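Local coordinates for YkuI protein (Bacillus subtilis, PDB 2BAS) that carries an EAL domain and probably acts as a phosphodiesterase on the second messenger cyclic di-GMP, at residues 140-149 / 166-177. Sequence-based numbering, arbitrary orientation.
Sequences LHRFVLEITE and YRTYGIKIAVDN
Strands 143-147 and 172-176 are parallel neighbours in the TIM-barrel-like fold of the EAL domain, joined through helix 156-167 as a beta-alpha-beta unit. Lys172 N gives its hydrogen to Phe143 O (2.9 Å), nearly in line with the carbonyl; Leu145 N returns one to Lys172 O. The ladder continues with Ala174 N to Leu145 O (3.0 Å), the donor standing above the carbonyl plane, and Ile147 N to Ala174 O, then fades into a weak bond from Asp176 N to Ile147 O. Val144, Glu146, Lys172 and Ala174 share one face of the sheet. There the methyl of Ala174 touches both neighbours, CB 3.7 Å from Val144 CG1 and close to Glu146 CG. Val144 reaches it because CG1 is anti to the backbone N (chi1 180°), while CG2 rests against Lys172 CB. On the other face Leu145 CD2 meets Tyr166 CD1 at 3.7 Å, the two side chains crossing at about a right angle and tying strand to helix; Tyr166 OH is bonded to Gly123 O. Where the helix ends in a Schellman motif at Gly170, Leu140 lies alongside Tyr169, with CD1 3.7 Å from Tyr169 CB. Past the ladder, Thr148 OG1 makes a weak bond to Asp176 OD2 (3.4 Å). Glu146 OE1 approaches the same OD2 to 4.4 Å, and Glu146 OE2 forms a salt bridge with Lys197. Asp176 OD1 also lies close to Glu233 OE2. Acidic side chains thus collect toward the C-terminal ends of parallel strands, where such barrels carry their active sites, consistent with a place in or near the cyclic di-GMP pocket.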
loop_
_atom_site.group_PDB
_atom_site.type_symbol
_atom_site.label_atom_id
_atom_site.label_comp_id
_atom_site.label_asym_id
_atom_site.label_seq_id
_atom_site.Cartn_x
_atom_site.Cartn_y
_atom_site.Cartn_z
ATOM N N LEU A 140 -4.961 -18.311 -26.307
ATOM C CA LEU A 140 -5.031 -16.894 -25.930
ATOM C C LEU A 140 -4.518 -16.577 -24.528
ATOM O O LEU A 140 -4.084 -15.447 -24.265
ATOM C CB LEU A 140 -6.459 -16.361 -26.084
ATOM C CG LEU A 140 -7.030 -16.274 -27.502
ATOM C CD1 LEU A 140 -8.534 -16.029 -27.467
ATOM C CD2 LEU A 140 -6.321 -15.204 -28.328
ATOM N N HIS A 141 -4.562 -17.568 -23.638
ATOM C CA HIS A 141 -4.134 -17.380 -22.256
ATOM C C HIS A 141 -2.621 -17.231 -22.134
ATOM O O HIS A 141 -2.111 -16.985 -21.050
ATOM C CB HIS A 141 -4.667 -18.491 -21.330
ATOM C CG HIS A 141 -4.055 -19.844 -21.557
ATOM N ND1 HIS A 141 -4.778 -20.915 -22.034
ATOM C CD2 HIS A 141 -2.799 -20.307 -21.345
ATOM C CE1 HIS A 141 -3.994 -21.976 -22.118
ATOM N NE2 HIS A 141 -2.786 -21.633 -21.710
ATOM N N ARG A 142 -1.912 -17.383 -23.247
ATOM C CA ARG A 142 -0.458 -17.262 -23.252
ATOM C C ARG A 142 0.026 -15.838 -23.509
ATOM O O ARG A 142 1.227 -15.554 -23.390
ATOM C CB ARG A 142 0.138 -18.195 -24.302
ATOM C CG ARG A 142 0.113 -19.668 -23.911
ATOM C CD ARG A 142 0.476 -20.543 -25.111
ATOM N NE ARG A 142 1.821 -20.259 -25.613
ATOM C CZ ARG A 142 2.299 -20.677 -26.782
ATOM N NH1 ARG A 142 1.548 -21.407 -27.603
ATOM N NH2 ARG A 142 3.537 -20.358 -27.132
ATOM N N PHE A 143 -0.903 -14.955 -23.865
ATOM C CA PHE A 143 -0.566 -13.578 -24.197
ATOM C C PHE A 143 -0.601 -12.666 -22.988
ATOM O O PHE A 143 -1.582 -12.637 -22.241
ATOM C CB PHE A 143 -1.510 -13.018 -25.261
ATOM C CG PHE A 143 -1.344 -13.650 -26.615
ATOM C CD1 PHE A 143 -2.301 -14.543 -27.102
ATOM C CD2 PHE A 143 -0.237 -13.354 -27.411
ATOM C CE1 PHE A 143 -2.160 -15.123 -28.362
ATOM C CE2 PHE A 143 -0.090 -13.939 -28.666
ATOM C CZ PHE A 143 -1.051 -14.820 -29.143
ATOM N N VAL A 144 0.479 -11.916 -22.803
ATOM C CA VAL A 144 0.502 -10.886 -21.777
ATOM C C VAL A 144 0.591 -9.507 -22.445
ATOM O O VAL A 144 1.624 -9.123 -22.999
ATOM C CB VAL A 144 1.607 -11.118 -20.726
ATOM C CG1 VAL A 144 1.582 -10.017 -19.690
ATOM C CG2 VAL A 144 1.402 -12.455 -20.033
ATOM N N LEU A 145 -0.527 -8.793 -22.401
ATOM C CA LEU A 145 -0.628 -7.460 -22.948
ATOM C C LEU A 145 -0.192 -6.424 -21.902
ATOM O O LEU A 145 -0.894 -6.182 -20.908
ATOM C CB LEU A 145 -2.066 -7.207 -23.388
ATOM C CG LEU A 145 -2.384 -6.003 -24.257
ATOM C CD1 LEU A 145 -1.976 -6.290 -25.693
ATOM C CD2 LEU A 145 -3.868 -5.696 -24.197
ATOM N N GLU A 146 0.977 -5.828 -22.130
ATOM C CA GLU A 146 1.489 -4.785 -21.262
ATOM C C GLU A 146 0.939 -3.431 -21.694
ATOM O O GLU A 146 1.061 -3.044 -22.854
ATOM C CB GLU A 146 3.012 -4.756 -21.277
ATOM C CG GLU A 146 3.708 -6.031 -20.802
ATOM C CD GLU A 146 5.240 -5.926 -20.884
ATOM O OE1 GLU A 146 5.789 -4.799 -20.757
ATOM O OE2 GLU A 146 5.897 -6.978 -21.068
ATOM N N ILE A 147 0.333 -2.719 -20.755
ATOM C CA ILE A 147 -0.230 -1.408 -21.023
ATOM C C ILE A 147 0.463 -0.333 -20.176
ATOM O O ILE A 147 0.839 -0.579 -19.024
ATOM C CB ILE A 147 -1.766 -1.392 -20.771
ATOM C CG1 ILE A 147 -2.456 -2.552 -21.501
ATOM C CG2 ILE A 147 -2.379 -0.071 -21.236
ATOM C CD1 ILE A 147 -2.431 -2.443 -23.038
ATOM N N THR A 148 0.651 0.844 -20.768
ATOM C CA THR A 148 1.219 1.990 -20.073
ATOM C C THR A 148 0.157 3.083 -20.050
ATOM O O THR A 148 -0.123 3.707 -21.078
ATOM C CB THR A 148 2.500 2.518 -20.770
ATOM O OG1 THR A 148 3.377 1.427 -21.071
ATOM C CG2 THR A 148 3.230 3.519 -19.879
ATOM N N GLU A 149 -0.437 3.304 -18.880
ATOM C CA GLU A 149 -1.517 4.289 -18.740
ATOM C C GLU A 149 -0.980 5.688 -18.484
ATOM O O GLU A 149 -1.741 6.650 -18.437
ATOM C CB GLU A 149 -2.465 3.910 -17.608
ATOM C CG GLU A 149 -2.839 2.453 -17.549
ATOM C CD GLU A 149 -3.351 2.085 -16.184
ATOM O OE1 GLU A 149 -3.955 2.956 -15.521
ATOM O OE2 GLU A 149 -3.145 0.929 -15.769
ATOM N N TYR A 166 -11.056 -7.893 -23.345
ATOM C CA TYR A 166 -9.914 -8.718 -23.704
ATOM C C TYR A 166 -9.733 -9.872 -22.730
ATOM O O TYR A 166 -9.353 -10.973 -23.133
ATOM C CB TYR A 166 -8.656 -7.863 -23.715
ATOM C CG TYR A 166 -8.296 -7.287 -25.054
ATOM C CD1 TYR A 166 -6.969 -7.207 -25.441
ATOM C CD2 TYR A 166 -9.277 -6.844 -25.947
ATOM C CE1 TYR A 166 -6.617 -6.690 -26.667
ATOM C CE2 TYR A 166 -8.933 -6.324 -27.189
ATOM C CZ TYR A 166 -7.597 -6.253 -27.536
ATOM O OH TYR A 166 -7.212 -5.740 -28.746
ATOM N N ARG A 167 -10.010 -9.608 -21.454
ATOM C CA ARG A 167 -9.874 -10.607 -20.394
ATOM C C ARG A 167 -10.841 -11.790 -20.573
ATOM O O ARG A 167 -10.497 -12.919 -20.216
ATOM C CB ARG A 167 -10.020 -9.944 -19.013
ATOM C CG ARG A 167 -10.211 -10.887 -17.828
ATOM C CD ARG A 167 -10.573 -10.110 -16.553
ATOM N NE ARG A 167 -9.436 -9.861 -15.656
ATOM C CZ ARG A 167 -8.547 -8.878 -15.785
ATOM N NH1 ARG A 167 -8.612 -8.021 -16.800
ATOM N NH2 ARG A 167 -7.572 -8.761 -14.893
ATOM N N THR A 168 -12.020 -11.536 -21.148
ATOM C CA THR A 168 -13.033 -12.594 -21.355
ATOM C C THR A 168 -12.561 -13.709 -22.306
ATOM O O THR A 168 -13.184 -14.769 -22.383
ATOM C CB THR A 168 -14.407 -12.046 -21.855
ATOM O OG1 THR A 168 -14.271 -11.506 -23.178
ATOM C CG2 THR A 168 -14.978 -10.993 -20.898
ATOM N N TYR A 169 -11.463 -13.454 -23.019
ATOM C CA TYR A 169 -10.833 -14.449 -23.882
ATOM C C TYR A 169 -9.658 -15.162 -23.196
ATOM O O TYR A 169 -8.988 -15.993 -23.813
ATOM C CB TYR A 169 -10.364 -13.803 -25.190
ATOM C CG TYR A 169 -11.481 -13.284 -26.067
ATOM C CD1 TYR A 169 -11.805 -11.927 -26.084
ATOM C CD2 TYR A 169 -12.213 -14.149 -26.882
ATOM C CE1 TYR A 169 -12.832 -11.442 -26.889
ATOM C CE2 TYR A 169 -13.244 -13.676 -27.688
ATOM C CZ TYR A 169 -13.546 -12.322 -27.688
ATOM O OH TYR A 169 -14.558 -11.845 -28.489
ATOM N N GLY A 170 -9.410 -14.833 -21.929
ATOM C CA GLY A 170 -8.312 -15.435 -21.175
ATOM C C GLY A 170 -6.975 -14.706 -21.261
ATOM O O GLY A 170 -6.012 -15.098 -20.604
ATOM N N ILE A 171 -6.908 -13.654 -22.075
ATOM C CA ILE A 171 -5.699 -12.837 -22.222
ATOM C C ILE A 171 -5.243 -12.251 -20.871
ATOM O O ILE A 171 -6.062 -11.790 -20.069
ATOM C CB ILE A 171 -5.925 -11.699 -23.260
ATOM C CG1 ILE A 171 -6.301 -12.292 -24.630
ATOM C CG2 ILE A 171 -4.705 -10.797 -23.356
ATOM C CD1 ILE A 171 -6.914 -11.307 -25.612
ATOM N N LYS A 172 -3.938 -12.296 -20.617
ATOM C CA LYS A 172 -3.387 -11.746 -19.378
ATOM C C LYS A 172 -2.987 -10.279 -19.544
ATOM O O LYS A 172 -2.517 -9.860 -20.611
ATOM C CB LYS A 172 -2.230 -12.613 -18.868
ATOM C CG LYS A 172 -2.711 -13.983 -18.369
ATOM C CD LYS A 172 -1.592 -14.941 -17.968
ATOM C CE LYS A 172 -2.123 -16.381 -17.819
ATOM N NZ LYS A 172 -3.314 -16.509 -16.911
ATOM N N ILE A 173 -3.192 -9.496 -18.492
ATOM C CA ILE A 173 -2.946 -8.058 -18.553
ATOM C C ILE A 173 -1.916 -7.588 -17.525
ATOM O O ILE A 173 -2.061 -7.799 -16.320
ATOM C CB ILE A 173 -4.274 -7.260 -18.478
ATOM C CG1 ILE A 173 -5.038 -7.428 -19.795
ATOM C CG2 ILE A 173 -4.017 -5.783 -18.239
ATOM C CD1 ILE A 173 -6.501 -7.186 -19.668
ATOM N N ALA A 174 -0.860 -6.974 -18.037
ATOM C CA ALA A 174 0.206 -6.442 -17.226
ATOM C C ALA A 174 0.125 -4.929 -17.287
ATOM O O ALA A 174 -0.063 -4.373 -18.361
ATOM C CB ALA A 174 1.533 -6.908 -17.756
ATOM N N VAL A 175 0.228 -4.276 -16.132
ATOM C CA VAL A 175 0.331 -2.821 -16.074
ATOM C C VAL A 175 1.816 -2.465 -15.885
ATOM O O VAL A 175 2.550 -3.152 -15.171
ATOM C CB VAL A 175 -0.581 -2.204 -14.983
ATOM C CG1 VAL A 175 -0.271 -0.742 -14.767
ATOM C CG2 VAL A 175 -2.047 -2.339 -15.380
ATOM N N ASP A 176 2.235 -1.394 -16.477
ATOM C CA ASP A 176 3.635 -0.975 -16.623
ATOM C C ASP A 176 3.914 0.264 -15.746
ATOM O O ASP A 176 2.983 0.952 -15.309
ATOM C CB ASP A 176 3.914 -0.628 -18.090
ATOM C CG ASP A 176 5.390 -0.740 -18.459
ATOM O OD1 ASP A 176 6.258 -1.032 -17.553
ATOM O OD2 ASP A 176 5.765 -0.542 -19.678
ATOM N N ASN A 177 5.205 0.487 -15.526
ATOM C CA ASN A 177 5.744 1.628 -14.730
ATOM C C ASN A 177 5.041 1.813 -13.374
ATOM O O ASN A 177 4.603 2.916 -13.017
ATOM C CB ASN A 177 5.565 2.948 -15.485
ATOM C CG ASN A 177 6.263 2.972 -16.841
ATOM O OD1 ASN A 177 7.078 2.098 -17.130
ATOM N ND2 ASN A 177 5.988 3.934 -17.702
#